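Local coordinates for protein peroxisomal acyl-coenzyme A oxidase 1 (Arabidopsis thaliana, PDB 1W07) that oxidises long- and medium-chain acyl-CoAs to 2-trans-enoyl-CoAs with FAD as cofactor, passing the electrons to oxygen to give hydrogen peroxide in peroxisomal beta-oxidation, at residues Q431-A435 with L519-I524; F487-A491 with A525-L529. The protein carries 1 engineered substitution. The contacts are given in a common frame with arbitrary orientation. Residues are numbered along the deposited sequence.

Contact 1 of 2, residues Q431-A435 with L519-I524; sequences QLQVA and LVEAAI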
loop_
_atom_site.group_PDB
_atom_site.type_symbol
_atom_site.label_atom_id
_atom_site.label_comp_id
_atom_site.label_asym_id
_atom_site.label_seq_id
_atom_site.Cartn_x
_atom_site.Cartn_y
_atom_site.Cartn_z
ATOM N N GLN B 431 9.781 9.445 -14.854
ATOM C CA GLN B 431 9.244 10.796 -14.837
ATOM C C GLN B 431 10.355 11.832 -15.003
ATOM O O GLN B 431 10.113 12.942 -15.481
ATOM C CB GLN B 431 8.464 11.057 -13.543
ATOM C CG GLN B 431 7.082 10.372 -13.480
ATOM C CD GLN B 431 6.083 10.917 -14.502
ATOM O OE1 GLN B 431 6.438 11.692 -15.392
ATOM N NE2 GLN B 431 4.823 10.504 -14.377
ATOM N N LEU B 432 11.578 11.475 -14.621
ATOM C CA LEU B 432 12.696 12.401 -14.774
ATOM C C LEU B 432 13.033 12.537 -16.252
ATOM O O LEU B 432 13.478 13.590 -16.706
ATOM C CB LEU B 432 13.913 11.901 -13.988
ATOM C CG LEU B 432 13.777 12.023 -12.461
ATOM C CD1 LEU B 432 14.918 11.286 -11.777
ATOM C CD2 LEU B 432 13.768 13.494 -12.078
ATOM N N GLN B 433 12.814 11.468 -17.007
ATOM C CA GLN B 433 13.073 11.496 -18.440
ATOM C C GLN B 433 12.077 12.456 -19.078
ATOM O O GLN B 433 12.432 13.229 -19.973
ATOM C CB GLN B 433 12.920 10.094 -19.036
ATOM C CG GLN B 433 14.158 9.222 -18.858
ATOM C CD GLN B 433 13.863 7.736 -18.981
ATOM O OE1 GLN B 433 13.043 7.312 -19.802
ATOM N NE2 GLN B 433 14.545 6.936 -18.174
ATOM N N VAL B 434 10.830 12.415 -18.615
ATOM C CA VAL B 434 9.803 13.310 -19.146
ATOM C C VAL B 434 10.208 14.745 -18.830
ATOM O O VAL B 434 10.099 15.632 -19.678
ATOM C CB VAL B 434 8.414 13.016 -18.517
ATOM C CG1 VAL B 434 7.391 14.072 -18.961
ATOM C CG2 VAL B 434 7.945 11.629 -18.932
ATOM N N ALA B 435 10.680 14.972 -17.607
ATOM C CA ALA B 435 11.103 16.306 -17.185
ATOM C C ALA B 435 12.185 16.830 -18.128
ATOM O O ALA B 435 12.123 17.980 -18.569
ATOM C CB ALA B 435 11.618 16.269 -15.750
ATOM N N LEU B 519 11.098 18.937 -10.576
ATOM C CA LEU B 519 11.008 18.494 -11.959
ATOM C C LEU B 519 10.032 17.337 -12.118
ATOM O O LEU B 519 9.288 17.278 -13.097
ATOM C CB LEU B 519 12.404 18.112 -12.472
ATOM C CG LEU B 519 13.354 19.314 -12.641
ATOM C CD1 LEU B 519 14.811 18.858 -12.755
ATOM C CD2 LEU B 519 12.926 20.101 -13.873
ATOM N N VAL B 520 10.032 16.423 -11.154
ATOM C CA VAL B 520 9.133 15.282 -11.181
ATOM C C VAL B 520 7.680 15.750 -11.038
ATOM O O VAL B 520 6.771 15.188 -11.669
ATOM C CB VAL B 520 9.454 14.289 -10.034
ATOM C CG1 VAL B 520 8.327 13.271 -9.897
ATOM C CG2 VAL B 520 10.778 13.591 -10.319
ATOM N N GLU B 521 7.446 16.757 -10.203
ATOM C CA GLU B 521 6.087 17.269 -10.016
ATOM C C GLU B 521 5.569 17.908 -11.310
ATOM O O GLU B 521 4.396 17.744 -11.654
ATOM C CB GLU B 521 6.048 18.289 -8.887
ATOM C CG GLU B 521 5.877 17.664 -7.518
ATOM C CD GLU B 521 5.881 18.692 -6.413
ATOM O OE1 GLU B 521 5.173 19.712 -6.546
ATOM O OE2 GLU B 521 6.582 18.477 -5.411
ATOM N N ALA B 522 6.435 18.627 -12.030
ATOM C CA ALA B 522 6.043 19.267 -13.288
ATOM C C ALA B 522 5.740 18.218 -14.358
ATOM O O ALA B 522 4.820 18.385 -15.159
ATOM C CB ALA B 522 7.157 20.213 -13.785
ATOM N N ALA B 523 6.533 17.150 -14.374
ATOM C CA ALA B 523 6.346 16.075 -15.339
ATOM C C ALA B 523 5.027 15.355 -15.050
ATOM O O ALA B 523 4.307 14.962 -15.968
ATOM C CB ALA B 523 7.527 15.101 -15.274
ATOM N N ILE B 524 4.710 15.188 -13.772
ATOM C CA ILE B 524 3.458 14.549 -13.376
ATOM C C ILE B 524 2.280 15.398 -13.822
ATOM O O ILE B 524 1.291 14.863 -14.326
ATOM C CB ILE B 524 3.391 14.333 -11.838
ATOM C CG1 ILE B 524 4.279 13.135 -11.464
ATOM C CG2 ILE B 524 1.934 14.132 -11.384
ATOM C CD1 ILE B 524 4.474 12.980 -9.987
#
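Ala523 sets its methyl group against the backbone of the 431-435 helix, where CB lies 3.4 Å from Gln431 O and 3.9 Å from Ala435 N, the two ends of one helical turn whose own hydrogen bond joins them. Helix 427-443 of the C-alpha1 domain here crosses helix 516-538 of the C-terminal helical region. Here is the general rule that small side chains bring helices close: the axes approach to 8.2 Å and cross almost at right angles, at 84°, so the contact is compact, burying 342 Å². Ala435 answers from the other helix, its CB 3.8 Å from Leu519 CB and 3.7 Å from Leu519 O, and the CA atoms of Ala435 and Ala523 are 5.1 Å apart. Around this centre, Val434 CG1 reaches to 3.8 Å from Ala523 CB. Leu432 leaves its helix sideways, but its end bends back so that CD2 meets Val520 CG2 at 3.5 Å. Leu432 also touches the bound FAD, and Val520 packs on Thr329 of the second subunit, so this pair lies beside the cofactor, where the two subunits meet. Gln431 lays its side chain along the other helix, OE1 3.6 Å from Ala523 CB and NE2 4.0 Å from Ile524 CG1. No hydrogen bond spans the two segments, and OE1 of Gln431 is buried without a polar partner; cohesion between these helices therefore rests on close apolar fit.

Contact 2 of 2, residues F487-A491 with A525-L529; sequences FEARA and AHCQL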
loop_
_atom_site.group_PDB
_atom_site.type_symbol
_atom_site.label_atom_id
_atom_site.label_comp_id
_atom_site.label_asym_id
_atom_site.label_seq_id
_atom_site.Cartn_x
_atom_site.Cartn_y
_atom_site.Cartn_z
ATOM N N PHE B 487 -5.629 23.007 -16.586
ATOM C CA PHE B 487 -4.558 22.002 -16.530
ATOM C C PHE B 487 -3.343 22.346 -17.399
ATOM O O PHE B 487 -2.210 22.058 -17.021
ATOM C CB PHE B 487 -5.085 20.618 -16.925
ATOM C CG PHE B 487 -5.741 19.871 -15.791
ATOM C CD1 PHE B 487 -6.984 20.261 -15.302
ATOM C CD2 PHE B 487 -5.096 18.790 -15.197
ATOM C CE1 PHE B 487 -7.573 19.590 -14.236
ATOM C CE2 PHE B 487 -5.674 18.109 -14.133
ATOM C CZ PHE B 487 -6.917 18.513 -13.650
ATOM N N GLU B 488 -3.574 22.946 -18.564
ATOM C CA GLU B 488 -2.466 23.314 -19.446
ATOM C C GLU B 488 -1.651 24.421 -18.789
ATOM O O GLU B 488 -0.426 24.358 -18.744
ATOM C CB GLU B 488 -2.979 23.780 -20.816
ATOM C CG GLU B 488 -3.729 22.717 -21.607
ATOM C CD GLU B 488 -4.187 23.216 -22.963
ATOM O OE1 GLU B 488 -4.451 24.428 -23.087
ATOM O OE2 GLU B 488 -4.305 22.398 -23.900
ATOM N N ALA B 489 -2.337 25.428 -18.264
ATOM C CA ALA B 489 -1.665 26.532 -17.589
ATOM C C ALA B 489 -0.863 26.044 -16.384
ATOM O O ALA B 489 0.293 26.418 -16.193
ATOM C CB ALA B 489 -2.687 27.563 -17.137
ATOM N N ARG B 490 -1.484 25.207 -15.565
ATOM C CA ARG B 490 -0.825 24.671 -14.385
ATOM C C ARG B 490 0.453 23.900 -14.731
ATOM O O ARG B 490 1.487 24.067 -14.081
ATOM C CB ARG B 490 -1.812 23.781 -13.619
ATOM C CG ARG B 490 -1.191 22.947 -12.521
ATOM C CD ARG B 490 -1.229 21.475 -12.893
ATOM N NE ARG B 490 -0.770 20.608 -11.798
ATOM C CZ ARG B 490 -1.092 19.320 -11.702
ATOM N NH1 ARG B 490 -1.876 18.762 -12.623
ATOM N NH2 ARG B 490 -0.642 18.595 -10.694
ATOM N N ALA B 491 0.385 23.070 -15.766
ATOM C CA ALA B 491 1.535 22.283 -16.203
ATOM C C ALA B 491 2.622 23.171 -16.808
ATOM O O ALA B 491 3.794 23.073 -16.446
ATOM C CB ALA B 491 1.099 21.246 -17.221
ATOM N N ALA B 525 2.378 16.717 -13.638
ATOM C CA ALA B 525 1.295 17.627 -14.051
ATOM C C ALA B 525 1.076 17.524 -15.560
ATOM O O ALA B 525 -0.055 17.554 -16.028
ATOM C CB ALA B 525 1.619 19.093 -13.656
ATOM N N HIS B 526 2.158 17.390 -16.319
ATOM C CA HIS B 526 2.057 17.252 -17.765
ATOM C C HIS B 526 1.314 15.964 -18.120
ATOM O O HIS B 526 0.386 15.973 -18.921
ATOM C CB HIS B 526 3.446 17.224 -18.389
ATOM C CG HIS B 526 3.433 16.975 -19.865
ATOM N ND1 HIS B 526 2.981 17.905 -20.776
ATOM C CD2 HIS B 526 3.836 15.905 -20.590
ATOM C CE1 HIS B 526 3.106 17.419 -21.996
ATOM N NE2 HIS B 526 3.624 16.208 -21.912
ATOM N N CYS B 527 1.715 14.851 -17.515
ATOM C CA CYS B 527 1.059 13.564 -17.762
ATOM C C CYS B 527 -0.419 13.578 -17.388
ATOM O O CYS B 527 -1.231 12.940 -18.067
ATOM C CB CYS B 527 1.750 12.451 -16.985
ATOM S SG CYS B 527 3.432 12.196 -17.513
ATOM N N GLN B 528 -0.775 14.285 -16.312
ATOM C CA GLN B 528 -2.176 14.352 -15.888
ATOM C C GLN B 528 -2.988 15.119 -16.922
ATOM O O GLN B 528 -4.124 14.751 -17.227
ATOM C CB GLN B 528 -2.296 15.012 -14.504
ATOM C CG GLN B 528 -1.702 14.157 -13.378
ATOM C CD GLN B 528 -1.654 14.866 -12.032
ATOM O OE1 GLN B 528 -1.579 16.095 -11.960
ATOM N NE2 GLN B 528 -1.642 14.086 -10.956
ATOM N N LEU B 529 -2.405 16.190 -17.451
ATOM C CA LEU B 529 -3.073 16.986 -18.482
ATOM C C LEU B 529 -3.399 16.063 -19.656
ATOM O O LEU B 529 -4.499 16.101 -20.191
ATOM C CB LEU B 529 -2.157 18.110 -18.957
ATOM C CG LEU B 529 -2.526 18.796 -20.277
ATOM C CD1 LEU B 529 -3.884 19.498 -20.180
ATOM C CD2 LEU B 529 -1.428 19.788 -20.623
HETATM O O HOH W 1 -1.905 19.737 -15.424
#
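Arg490 donates twice to one acceptor: its NH1 and NH2 lie 2.8 and 3.0 Å from Gln528 OE1, which sits near the guanidinium plane. NH2 also forms a salt bridge with Asp570. A water extends the network, donating to Phe487 O at 2.8 Å and Ala525 O at 2.9 Å while accepting from Arg490 NH1 at 3.0 Å; it thereby joins main-chain carbonyls of both helices. One guanidinium face rests on a methyl group, with Arg490 CZ 3.3 Å from Ala525 CB. Beyond this polar patch helices 480-503 and 516-538, neighbours in the C-terminal helical region away from the FAD, run nearly antiparallel, at 163° with axes 8.9 Å apart, and pack through small and branched residues. Ala491 faces Ala525, CB to CB 4.2 Å, and one turn of helix away Leu529 turns its end inward, placing CD1 3.6 Å from Phe487 CB and 3.5 Å from Glu488 CG. Phe487 makes an edge-to-face contact with Phe571, which extends the packing to helix 568-572. In this example of a buried arginine, the carboxylate of Asp570 balances the charge, Gln528 and the water take up guanidinium hydrogen bonds, and alanine and leucine supply the apolar closeness.

How the contacts relate
From the N terminus, the chain reaches 431-435 on helix 427-443 first, then 487-491 on helix 480-503, before helix 516-538 supplies 519-524 and 525-529 in immediate succession. Contact 1 closes a loop over 83 intervening residues, contact 2 one over 33, and because their segments alternate the two loops cross instead of nesting. Helix 516-538 is thus the shared element, joined to the C-alpha1 region near FAD through contact 1 and to its helical neighbour in the C-terminal region through contact 2. The contact centres are 11 Å apart, and they touch directly where Gln431 OE1 packs 3.7 Å from Cys527 SG.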